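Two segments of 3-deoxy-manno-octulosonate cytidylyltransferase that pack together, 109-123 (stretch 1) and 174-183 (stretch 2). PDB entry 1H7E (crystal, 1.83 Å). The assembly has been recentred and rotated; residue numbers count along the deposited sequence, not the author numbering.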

# COMPACT_ATOMS: atom_id res chain seq x y z
N THR A 109 -24.03 -3.48 -2.38
CA THR A 109 -23.02 -2.71 -3.13
C THR A 109 -21.82 -3.61 -3.35
O THR A 109 -21.28 -3.68 -4.45
CB THR A 109 -22.57 -1.45 -2.32
OG1 THR A 109 -23.62 -0.47 -2.33
CG2 THR A 109 -21.31 -0.82 -2.92
N LEU A 110 -21.44 -4.33 -2.31
CA LEU A 110 -20.31 -5.24 -2.35
C LEU A 110 -20.58 -6.36 -3.36
O LEU A 110 -19.77 -6.61 -4.25
CB LEU A 110 -20.09 -5.79 -0.95
CG LEU A 110 -18.89 -6.64 -0.61
CD1 LEU A 110 -17.63 -5.82 -0.78
CD2 LEU A 110 -19.03 -7.11 0.83
N LEU A 111 -21.77 -6.96 -3.27
CA LEU A 111 -22.15 -8.06 -4.18
C LEU A 111 -22.22 -7.61 -5.63
O LEU A 111 -21.82 -8.35 -6.53
CB LEU A 111 -23.50 -8.66 -3.77
CG LEU A 111 -23.66 -10.18 -3.64
CD1 LEU A 111 -25.14 -10.49 -3.67
CD2 LEU A 111 -22.96 -10.93 -4.75
N GLN A 112 -22.75 -6.40 -5.85
CA GLN A 112 -22.84 -5.85 -7.20
C GLN A 112 -21.44 -5.64 -7.80
O GLN A 112 -21.22 -5.87 -8.99
CB GLN A 112 -23.62 -4.52 -7.19
CG GLN A 112 -24.04 -4.04 -8.59
CD GLN A 112 -24.68 -5.15 -9.42
OE1 GLN A 112 -25.83 -5.54 -9.18
NE2 GLN A 112 -23.92 -5.69 -10.38
N GLY A 113 -20.50 -5.21 -6.96
CA GLY A 113 -19.14 -5.00 -7.42
C GLY A 113 -18.54 -6.30 -7.93
O GLY A 113 -17.86 -6.30 -8.96
N MET A 114 -18.77 -7.40 -7.20
CA MET A 114 -18.25 -8.73 -7.57
C MET A 114 -18.88 -9.22 -8.87
O MET A 114 -18.20 -9.80 -9.73
CB MET A 114 -18.52 -9.75 -6.45
CG MET A 114 -17.74 -9.51 -5.17
SD MET A 114 -16.01 -9.79 -5.43
CE MET A 114 -15.91 -11.54 -5.22
N ARG A 115 -20.18 -8.97 -9.04
CA ARG A 115 -20.89 -9.39 -10.25
C ARG A 115 -20.52 -8.55 -11.47
O ARG A 115 -20.43 -9.09 -12.57
CB ARG A 115 -22.41 -9.43 -10.02
CG ARG A 115 -22.78 -10.58 -9.09
CD ARG A 115 -24.25 -10.82 -8.98
NE ARG A 115 -24.52 -12.15 -8.41
CZ ARG A 115 -25.41 -12.39 -7.45
NH1 ARG A 115 -26.14 -11.40 -6.94
NH2 ARG A 115 -25.60 -13.63 -7.01
N ASP A 116 -20.25 -7.26 -11.27
CA ASP A 116 -19.87 -6.38 -12.38
C ASP A 116 -18.47 -6.64 -12.94
O ASP A 116 -18.17 -6.23 -14.06
CB ASP A 116 -20.03 -4.91 -11.99
CG ASP A 116 -21.49 -4.46 -12.00
OD1 ASP A 116 -22.36 -5.20 -12.50
OD2 ASP A 116 -21.76 -3.34 -11.51
N ASP A 117 -17.61 -7.29 -12.16
CA ASP A 117 -16.26 -7.62 -12.60
C ASP A 117 -15.95 -9.07 -12.20
O ASP A 117 -15.56 -9.36 -11.06
CB ASP A 117 -15.23 -6.64 -12.01
CG ASP A 117 -13.82 -6.89 -12.53
OD1 ASP A 117 -13.62 -7.85 -13.30
OD2 ASP A 117 -12.89 -6.12 -12.16
N PRO A 118 -16.11 -10.01 -13.15
CA PRO A 118 -15.87 -11.46 -12.99
C PRO A 118 -14.43 -11.83 -12.62
O PRO A 118 -14.19 -12.90 -12.06
CB PRO A 118 -16.24 -12.02 -14.36
CG PRO A 118 -17.25 -11.01 -14.89
CD PRO A 118 -16.60 -9.72 -14.51
N ALA A 119 -13.48 -10.96 -12.96
CA ALA A 119 -12.07 -11.19 -12.67
C ALA A 119 -11.64 -10.76 -11.27
O ALA A 119 -10.51 -11.03 -10.88
CB ALA A 119 -11.20 -10.50 -13.69
N LEU A 120 -12.52 -10.06 -10.55
CA LEU A 120 -12.24 -9.56 -9.20
C LEU A 120 -12.25 -10.69 -8.18
O LEU A 120 -13.28 -11.33 -7.97
CB LEU A 120 -13.24 -8.46 -8.82
CG LEU A 120 -13.02 -7.81 -7.45
CD1 LEU A 120 -11.61 -7.19 -7.33
CD2 LEU A 120 -14.12 -6.76 -7.24
N PRO A 121 -11.12 -10.94 -7.50
CA PRO A 121 -11.10 -12.03 -6.52
C PRO A 121 -11.74 -11.74 -5.17
O PRO A 121 -12.41 -12.61 -4.60
CB PRO A 121 -9.60 -12.32 -6.36
CG PRO A 121 -8.90 -11.48 -7.44
CD PRO A 121 -9.79 -10.32 -7.63
N VAL A 122 -11.50 -10.54 -4.64
CA VAL A 122 -11.96 -10.15 -3.32
C VAL A 122 -12.40 -8.69 -3.31
O VAL A 122 -11.81 -7.85 -4.01
CB VAL A 122 -10.81 -10.28 -2.27
CG1 VAL A 122 -11.30 -9.98 -0.85
CG2 VAL A 122 -10.14 -11.66 -2.35
N ALA A 123 -13.45 -8.40 -2.55
CA ALA A 123 -13.95 -7.03 -2.41
C ALA A 123 -14.24 -6.78 -0.93
O ALA A 123 -14.50 -7.71 -0.16
CB ALA A 123 -15.20 -6.82 -3.25
N GLY A 174 -14.62 -4.22 7.99
CA GLY A 174 -14.34 -5.65 7.90
C GLY A 174 -15.32 -6.67 7.33
O GLY A 174 -15.46 -7.76 7.89
N ILE A 175 -15.97 -6.32 6.23
CA ILE A 175 -16.91 -7.19 5.52
C ILE A 175 -16.23 -7.52 4.20
O ILE A 175 -15.79 -6.61 3.49
CB ILE A 175 -18.22 -6.47 5.22
CG1 ILE A 175 -18.93 -6.17 6.54
CG2 ILE A 175 -19.10 -7.34 4.34
CD1 ILE A 175 -20.15 -5.33 6.36
N TYR A 176 -16.18 -8.81 3.87
CA TYR A 176 -15.51 -9.26 2.65
C TYR A 176 -16.37 -10.15 1.77
O TYR A 176 -17.25 -10.85 2.27
CB TYR A 176 -14.29 -10.11 3.02
CG TYR A 176 -13.22 -9.43 3.82
CD1 TYR A 176 -13.28 -9.39 5.21
CD2 TYR A 176 -12.10 -8.89 3.18
CE1 TYR A 176 -12.25 -8.81 5.96
CE2 TYR A 176 -11.06 -8.32 3.92
CZ TYR A 176 -11.14 -8.29 5.30
OH TYR A 176 -10.11 -7.76 6.03
N ALA A 177 -16.12 -10.11 0.46
CA ALA A 177 -16.77 -10.98 -0.53
C ALA A 177 -15.58 -11.70 -1.20
O ALA A 177 -14.63 -11.06 -1.65
CB ALA A 177 -17.55 -10.18 -1.56
N TYR A 178 -15.62 -13.03 -1.21
CA TYR A 178 -14.55 -13.82 -1.81
C TYR A 178 -15.09 -14.70 -2.90
O TYR A 178 -16.14 -15.29 -2.73
CB TYR A 178 -13.93 -14.79 -0.80
CG TYR A 178 -13.31 -14.18 0.42
CD1 TYR A 178 -11.96 -13.82 0.43
CD2 TYR A 178 -14.05 -14.01 1.58
CE1 TYR A 178 -11.36 -13.32 1.57
CE2 TYR A 178 -13.45 -13.49 2.74
CZ TYR A 178 -12.10 -13.16 2.72
OH TYR A 178 -11.50 -12.69 3.85
N ARG A 179 -14.36 -14.80 -4.00
CA ARG A 179 -14.69 -15.71 -5.09
C ARG A 179 -14.30 -17.11 -4.54
O ARG A 179 -13.37 -17.23 -3.72
CB ARG A 179 -13.82 -15.41 -6.30
CG ARG A 179 -14.54 -15.43 -7.60
CD ARG A 179 -14.79 -14.02 -8.04
NE ARG A 179 -16.01 -13.92 -8.83
CZ ARG A 179 -16.56 -12.77 -9.21
NH1 ARG A 179 -15.99 -11.61 -8.88
NH2 ARG A 179 -17.70 -12.79 -9.90
N ARG A 180 -15.02 -18.15 -4.97
CA ARG A 180 -14.75 -19.51 -4.51
C ARG A 180 -13.29 -19.96 -4.70
O ARG A 180 -12.68 -20.54 -3.79
CB ARG A 180 -15.71 -20.49 -5.21
CG ARG A 180 -15.59 -21.93 -4.74
CD ARG A 180 -16.68 -22.83 -5.35
NE ARG A 180 -16.42 -24.24 -5.07
CZ ARG A 180 -16.81 -24.89 -3.97
NH1 ARG A 180 -17.52 -24.30 -3.03
NH2 ARG A 180 -16.42 -26.15 -3.79
N ASP A 181 -12.72 -19.68 -5.87
CA ASP A 181 -11.34 -20.10 -6.13
C ASP A 181 -10.29 -19.50 -5.20
O ASP A 181 -9.25 -20.11 -4.98
CB ASP A 181 -10.95 -19.89 -7.60
CG ASP A 181 -11.12 -18.45 -8.06
OD1 ASP A 181 -11.96 -18.20 -8.94
OD2 ASP A 181 -10.38 -17.58 -7.56
N VAL A 182 -10.58 -18.34 -4.59
CA VAL A 182 -9.63 -17.73 -3.65
C VAL A 182 -9.58 -18.56 -2.38
O VAL A 182 -8.50 -18.85 -1.85
CB VAL A 182 -10.01 -16.27 -3.31
CG1 VAL A 182 -9.07 -15.72 -2.23
CG2 VAL A 182 -9.93 -15.41 -4.55
N LEU A 183 -10.75 -18.99 -1.92
CA LEU A 183 -10.86 -19.78 -0.71
C LEU A 183 -10.29 -21.19 -0.89
O LEU A 183 -9.71 -21.74 0.05
CB LEU A 183 -12.31 -19.82 -0.23
CG LEU A 183 -12.88 -18.46 0.20
CD1 LEU A 183 -14.35 -18.60 0.49
CD2 LEU A 183 -12.15 -17.93 1.45

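Stretch 1 opens inside a helix already under way at Thr109 and passes through a turn into the first residues of a strand (Val122 and Ala123), and stretch 2 carries the end of a strand, through Arg179, and leads into a helix. The strands pair antiparallel, while the helix of stretch 1 lies over the strand of stretch 2 at 26° between their N-to-C directions, their axes 9.0 Å apart at closest approach. About 600 Å² is buried, both sides summed, and Arg179, Ala177 and Val122 cover the most.

Arg179 joins the two stretches through both backbone and side chain. Its N donates to Pro121 O (3.0 Å), extending the ladder past the last paired residues. Its guanidinium reaches to where the helix of stretch 1 gives way to the turn and gathers carbonyl oxygens there. Arg179 NH1 and NH2 both donate to Met114 O, each at 3.0 Å; NH1 also donates to Leu120 O (2.9 Å) and, weakly, to Asp117 O (3.2 Å). Met114 O and Leu120 O lie at the edge of the planar group, where its N-H bonds point, whereas Pro118 O sits over one face, 3.7 Å from Arg179 CZ. In stretch 1 the cation thus meets the partial negative charge of carbonyls rather than a carboxylate. The loop it binds is a type I turn from Asp117 to Leu120, braced from within by Ala119 N donating to Asp117 OD1 (3.1 Å). Arg179 also occupies the N-cap position of the helix that follows.

Ala177 forms the hydrogen-bonded pair of the ladder with Ala123. Ala123 N donates to Ala177 O and Ala177 N to Ala123 O, both at 3.0 Å and nearly straight, as expected of a hydrogen-bonded antiparallel pair. Ala177 O also receives a CA-H contact from Val122 CA (3.3 Å). The methyl of Ala177 lies on the same sheet face as that of Ala123, beneath the helix: Met114 CG is 3.7 Å and Leu110 CG 3.9 Å from Ala177 CB. One helical turn separates Leu110 from Met114, so both can point toward the strand. Leu110 CD2 extends the apolar layer to Ile175 CG2 (3.5 Å).

Val122 pairs with Tyr178 at a non-hydrogen-bonded position, CA to CA 4.7 Å, and both side chains project from the opposite face. Val122 CG2 packs 4.0 Å from Tyr178 CD1 and 4.2 Å from Val182 CG1, while Val122 CG1 meets the edge of the Tyr176 ring, 4.3 Å from CD2. Val182, in the helix after the strand, also touches Pro121, its CG2 3.6 Å from Pro121 CB.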